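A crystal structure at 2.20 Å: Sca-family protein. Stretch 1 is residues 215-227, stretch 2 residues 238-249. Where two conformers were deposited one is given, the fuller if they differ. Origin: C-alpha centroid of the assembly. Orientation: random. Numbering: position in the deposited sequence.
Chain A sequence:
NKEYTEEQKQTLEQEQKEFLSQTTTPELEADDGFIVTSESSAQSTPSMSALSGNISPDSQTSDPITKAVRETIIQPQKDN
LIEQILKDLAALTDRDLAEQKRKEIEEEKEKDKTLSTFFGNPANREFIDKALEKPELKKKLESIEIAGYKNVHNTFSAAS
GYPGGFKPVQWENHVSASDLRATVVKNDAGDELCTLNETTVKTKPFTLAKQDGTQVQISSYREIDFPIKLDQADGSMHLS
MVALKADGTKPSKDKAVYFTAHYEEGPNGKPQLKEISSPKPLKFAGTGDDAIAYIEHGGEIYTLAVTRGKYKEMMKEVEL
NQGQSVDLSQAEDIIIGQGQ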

# COMPACT_ATOMS: atom_id res chain seq x y z
N GLN A 215 18.98 -12.94 -7.95
CA GLN A 215 18.21 -12.54 -9.15
C GLN A 215 16.89 -13.30 -9.22
O GLN A 215 16.87 -14.53 -9.06
CB GLN A 215 19.01 -12.82 -10.43
CG GLN A 215 20.40 -12.18 -10.48
CD GLN A 215 20.39 -10.82 -11.10
OE1 GLN A 215 20.22 -9.81 -10.43
NE2 GLN A 215 20.64 -10.77 -12.38
N VAL A 216 15.78 -12.59 -9.46
CA VAL A 216 14.46 -13.22 -9.57
C VAL A 216 13.82 -12.75 -10.87
O VAL A 216 13.70 -11.53 -11.10
CB VAL A 216 13.55 -12.90 -8.33
CG1 VAL A 216 12.14 -13.43 -8.51
CG2 VAL A 216 14.16 -13.41 -7.02
N GLN A 217 13.37 -13.70 -11.72
CA GLN A 217 12.65 -13.33 -12.92
C GLN A 217 11.17 -13.17 -12.62
O GLN A 217 10.57 -14.05 -12.00
CB GLN A 217 12.84 -14.33 -14.06
CG GLN A 217 12.20 -13.77 -15.36
CD GLN A 217 12.39 -14.65 -16.55
OE1 GLN A 217 11.51 -15.44 -16.88
NE2 GLN A 217 13.52 -14.50 -17.23
N ILE A 218 10.58 -12.05 -13.07
CA ILE A 218 9.15 -11.79 -12.97
C ILE A 218 8.62 -12.17 -14.34
O ILE A 218 8.90 -11.48 -15.32
CB ILE A 218 8.82 -10.31 -12.59
CG1 ILE A 218 9.46 -9.88 -11.23
CG2 ILE A 218 7.28 -10.03 -12.63
CD1 ILE A 218 9.04 -10.68 -9.96
N SER A 219 7.89 -13.27 -14.44
CA SER A 219 7.36 -13.71 -15.72
C SER A 219 5.93 -13.22 -15.96
O SER A 219 5.45 -13.27 -17.08
CB SER A 219 7.48 -15.23 -15.85
OG SER A 219 6.86 -15.88 -14.76
N SER A 220 5.26 -12.70 -14.92
CA SER A 220 3.91 -12.16 -15.08
C SER A 220 3.60 -11.25 -13.91
O SER A 220 4.01 -11.53 -12.78
CB SER A 220 2.87 -13.28 -15.16
OG SER A 220 1.58 -12.78 -15.44
N TYR A 221 2.85 -10.17 -14.17
CA TYR A 221 2.41 -9.23 -13.13
C TYR A 221 1.14 -8.57 -13.63
O TYR A 221 0.78 -8.72 -14.80
CB TYR A 221 3.51 -8.18 -12.77
CG TYR A 221 3.83 -7.20 -13.88
CD1 TYR A 221 3.12 -6.01 -14.01
CD2 TYR A 221 4.85 -7.46 -14.79
CE1 TYR A 221 3.42 -5.09 -15.02
CE2 TYR A 221 5.16 -6.55 -15.81
CZ TYR A 221 4.45 -5.36 -15.90
OH TYR A 221 4.69 -4.49 -16.94
N ARG A 222 0.44 -7.85 -12.74
CA ARG A 222 -0.77 -7.15 -13.15
C ARG A 222 -0.72 -5.71 -12.67
O ARG A 222 0.03 -5.36 -11.74
CB ARG A 222 -2.04 -7.85 -12.63
CG ARG A 222 -2.14 -7.75 -11.09
CD ARG A 222 -3.44 -8.26 -10.55
NE ARG A 222 -3.41 -8.29 -9.08
CZ ARG A 222 -4.47 -8.50 -8.33
NH1 ARG A 222 -5.67 -8.67 -8.90
NH2 ARG A 222 -4.37 -8.55 -7.02
N GLU A 223 -1.53 -4.88 -13.28
CA GLU A 223 -1.67 -3.50 -12.84
C GLU A 223 -3.14 -3.13 -12.89
O GLU A 223 -3.82 -3.45 -13.86
CB GLU A 223 -0.79 -2.52 -13.65
CG GLU A 223 -1.06 -2.54 -15.14
CD GLU A 223 -0.04 -1.76 -15.95
OE1 GLU A 223 -0.42 -0.75 -16.57
OE2 GLU A 223 1.15 -2.15 -15.92
N ILE A 224 -3.62 -2.46 -11.84
CA ILE A 224 -5.01 -2.02 -11.81
C ILE A 224 -5.07 -0.51 -11.99
O ILE A 224 -4.29 0.23 -11.39
CB ILE A 224 -5.76 -2.55 -10.55
CG1 ILE A 224 -5.86 -4.08 -10.62
CG2 ILE A 224 -7.14 -1.88 -10.41
CD1 ILE A 224 -6.08 -4.78 -9.29
N ASP A 225 -5.98 -0.06 -12.86
CA ASP A 225 -6.12 1.36 -13.13
C ASP A 225 -7.00 2.03 -12.07
O ASP A 225 -8.13 2.41 -12.34
CB ASP A 225 -6.64 1.58 -14.56
CG ASP A 225 -6.48 2.99 -15.09
OD1 ASP A 225 -5.67 3.76 -14.52
OD2 ASP A 225 -7.14 3.32 -16.10
N PHE A 226 -6.49 2.16 -10.84
CA PHE A 226 -7.25 2.74 -9.72
C PHE A 226 -7.72 4.16 -10.03
O PHE A 226 -6.90 4.96 -10.50
CB PHE A 226 -6.43 2.73 -8.42
CG PHE A 226 -6.02 1.36 -7.93
CD1 PHE A 226 -6.88 0.59 -7.15
CD2 PHE A 226 -4.75 0.85 -8.22
CE1 PHE A 226 -6.50 -0.68 -6.69
CE2 PHE A 226 -4.37 -0.41 -7.78
CZ PHE A 226 -5.24 -1.16 -7.00
N PRO A 227 -9.02 4.49 -9.82
CA PRO A 227 -9.46 5.87 -10.12
C PRO A 227 -8.89 6.86 -9.10
O PRO A 227 -8.61 6.49 -7.96
CB PRO A 227 -11.00 5.77 -10.06
CG PRO A 227 -11.27 4.63 -9.16
CD PRO A 227 -10.11 3.67 -9.27
N HIS A 238 -13.74 0.50 -0.56
CA HIS A 238 -12.43 0.10 -0.05
C HIS A 238 -11.98 -1.11 -0.84
O HIS A 238 -12.75 -2.04 -1.05
CB HIS A 238 -12.45 -0.19 1.45
CG HIS A 238 -12.90 0.98 2.26
ND1 HIS A 238 -12.01 1.94 2.70
CD2 HIS A 238 -14.15 1.32 2.65
CE1 HIS A 238 -12.75 2.83 3.35
NE2 HIS A 238 -14.04 2.49 3.34
N LEU A 239 -10.74 -1.07 -1.33
CA LEU A 239 -10.18 -2.10 -2.17
C LEU A 239 -8.96 -2.70 -1.55
O LEU A 239 -8.12 -1.97 -1.03
CB LEU A 239 -9.80 -1.52 -3.54
CG LEU A 239 -10.91 -0.76 -4.31
CD1 LEU A 239 -10.32 -0.13 -5.56
CD2 LEU A 239 -12.09 -1.70 -4.66
N SER A 240 -8.85 -4.04 -1.61
CA SER A 240 -7.69 -4.79 -1.10
C SER A 240 -7.24 -5.73 -2.20
O SER A 240 -7.91 -6.72 -2.44
CB SER A 240 -8.05 -5.57 0.16
OG SER A 240 -8.29 -4.72 1.27
N MET A 241 -6.15 -5.39 -2.88
CA MET A 241 -5.61 -6.16 -3.99
C MET A 241 -4.37 -6.91 -3.56
O MET A 241 -3.38 -6.31 -3.14
CB MET A 241 -5.36 -5.25 -5.23
CG MET A 241 -6.62 -4.48 -5.68
SD MET A 241 -8.01 -5.54 -6.21
CE MET A 241 -9.20 -4.31 -6.68
N VAL A 242 -4.44 -8.24 -3.60
CA VAL A 242 -3.37 -9.11 -3.14
C VAL A 242 -2.10 -9.00 -4.03
O VAL A 242 -2.17 -8.78 -5.25
CB VAL A 242 -3.87 -10.58 -2.96
CG1 VAL A 242 -4.07 -11.29 -4.31
CG2 VAL A 242 -2.93 -11.38 -2.05
N ALA A 243 -0.94 -9.13 -3.39
CA ALA A 243 0.37 -9.16 -4.04
C ALA A 243 0.44 -10.45 -4.86
O ALA A 243 -0.18 -11.44 -4.48
CB ALA A 243 1.45 -9.18 -2.97
N LEU A 244 1.15 -10.44 -5.99
CA LEU A 244 1.29 -11.66 -6.79
C LEU A 244 2.71 -12.14 -6.69
O LEU A 244 3.64 -11.32 -6.66
CB LEU A 244 0.95 -11.41 -8.27
CG LEU A 244 -0.51 -11.14 -8.64
CD1 LEU A 244 -0.66 -10.99 -10.14
CD2 LEU A 244 -1.45 -12.25 -8.15
N LYS A 245 2.90 -13.47 -6.75
CA LYS A 245 4.22 -14.08 -6.78
C LYS A 245 4.90 -13.78 -8.13
O LYS A 245 4.22 -13.31 -9.05
CB LYS A 245 4.11 -15.60 -6.55
CG LYS A 245 3.51 -15.96 -5.18
CD LYS A 245 3.80 -17.40 -4.79
CE LYS A 245 2.83 -18.38 -5.37
NZ LYS A 245 3.26 -19.79 -5.12
N ALA A 246 6.22 -14.08 -8.26
CA ALA A 246 7.00 -13.83 -9.50
C ALA A 246 6.39 -14.44 -10.78
O ALA A 246 6.59 -13.89 -11.86
CB ALA A 246 8.44 -14.30 -9.34
N ASP A 247 5.64 -15.55 -10.65
CA ASP A 247 5.02 -16.23 -11.81
C ASP A 247 3.55 -15.77 -12.03
O ASP A 247 2.81 -16.40 -12.78
CB ASP A 247 5.11 -17.77 -11.65
CG ASP A 247 4.34 -18.37 -10.46
OD1 ASP A 247 3.68 -17.60 -9.73
OD2 ASP A 247 4.44 -19.59 -10.24
N GLY A 248 3.15 -14.73 -11.33
CA GLY A 248 1.81 -14.16 -11.44
C GLY A 248 0.70 -14.87 -10.69
O GLY A 248 -0.47 -14.54 -10.89
N THR A 249 1.03 -15.84 -9.83
CA THR A 249 0.01 -16.56 -9.05
C THR A 249 -0.17 -15.92 -7.66
O THR A 249 0.73 -15.23 -7.16
CB THR A 249 0.32 -18.07 -8.94
OG1 THR A 249 1.55 -18.22 -8.24
CG2 THR A 249 0.41 -18.76 -10.29
O HOH W 1 4.36 -10.76 -10.24
O HOH W 2 -0.33 -12.35 -13.17
O HOH W 3 -0.86 -7.68 -7.83

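How does the start of stretch 2 meet stretch 1 when the two strands do not pair? Strands 238-242 and 221-224 run nearly antiparallel, at 166°, but their axes come no closer than 10.0 Å, so side chains must fill the gap. Leu239 and Met241 both point toward stretch 1, while Ser240 between them points away, the usual alternation of a strand. Leu239 CD1 lies 3.9 Å from Phe226 CD1, and Met241 CG lies 3.8 Å from Phe226 CZ, both at the edge of the ring. Met241 CG also packs 3.7 Å from Ile224 CD1. All four residues are buried, and their apolar side chains suit a contact made without polar groups.

What does Arg222 do as the strand ends at Val242? Its side chain leaves the backbone with chi1 at p, then runs extended through t rotamers, long enough to bring NH2 within 2.8 Å of Val242 O in a hydrogen bond. The carbonyl lies at the edge of the guanidinium, near its plane, where the N-H groups point. Water 3 adds a second link, accepting from Arg222 NE at 2.9 Å and donating to Val242 O at 3.1 Å. A buried arginine needs such partners, and NH1 finds its own elsewhere in the structure.

Where does the aliphatic part of that arginine rest? Leu244 points toward stretch 1 and sets its CD1 3.7 Å from Arg222 CG, covering methylene carbon with methyl. Next, Lys245 points away and leaves its backbone to make the link: water 1 donates to Lys245 O at 2.8 Å and to Ser220 O at 2.7 Å, bridging two carbonyls that could not bond to each other directly.

How does the turn from Lys245 to Gly248 close the contact? This type I turn, with Gly248 N bonded to Lys245 O at 2.9 Å, presents Ala246 to stretch 1. Ala246 O accepts a hydrogen bond from Ser219 N at 3.0 Å. The small Ala246 CB fits close to the strand, in contact 3.4 Å from Gln217 O, 3.7 Å from Ile218 CD1 and 3.9 Å from Val216 CG1. Asp247 is exposed, and its OD1 accepts from Thr249 OG1 at 2.7 Å and Thr249 N at 3.2 Å, tying down the chain after the turn. Gly248 has a positive phi, which favours glycine, and an ideal CB here would sit 2.8 Å from Ser220 CB, a clash. Beside it, water 2 joins Ser220 OG at 3.0 Å to Gly248 O at 3.2 Å.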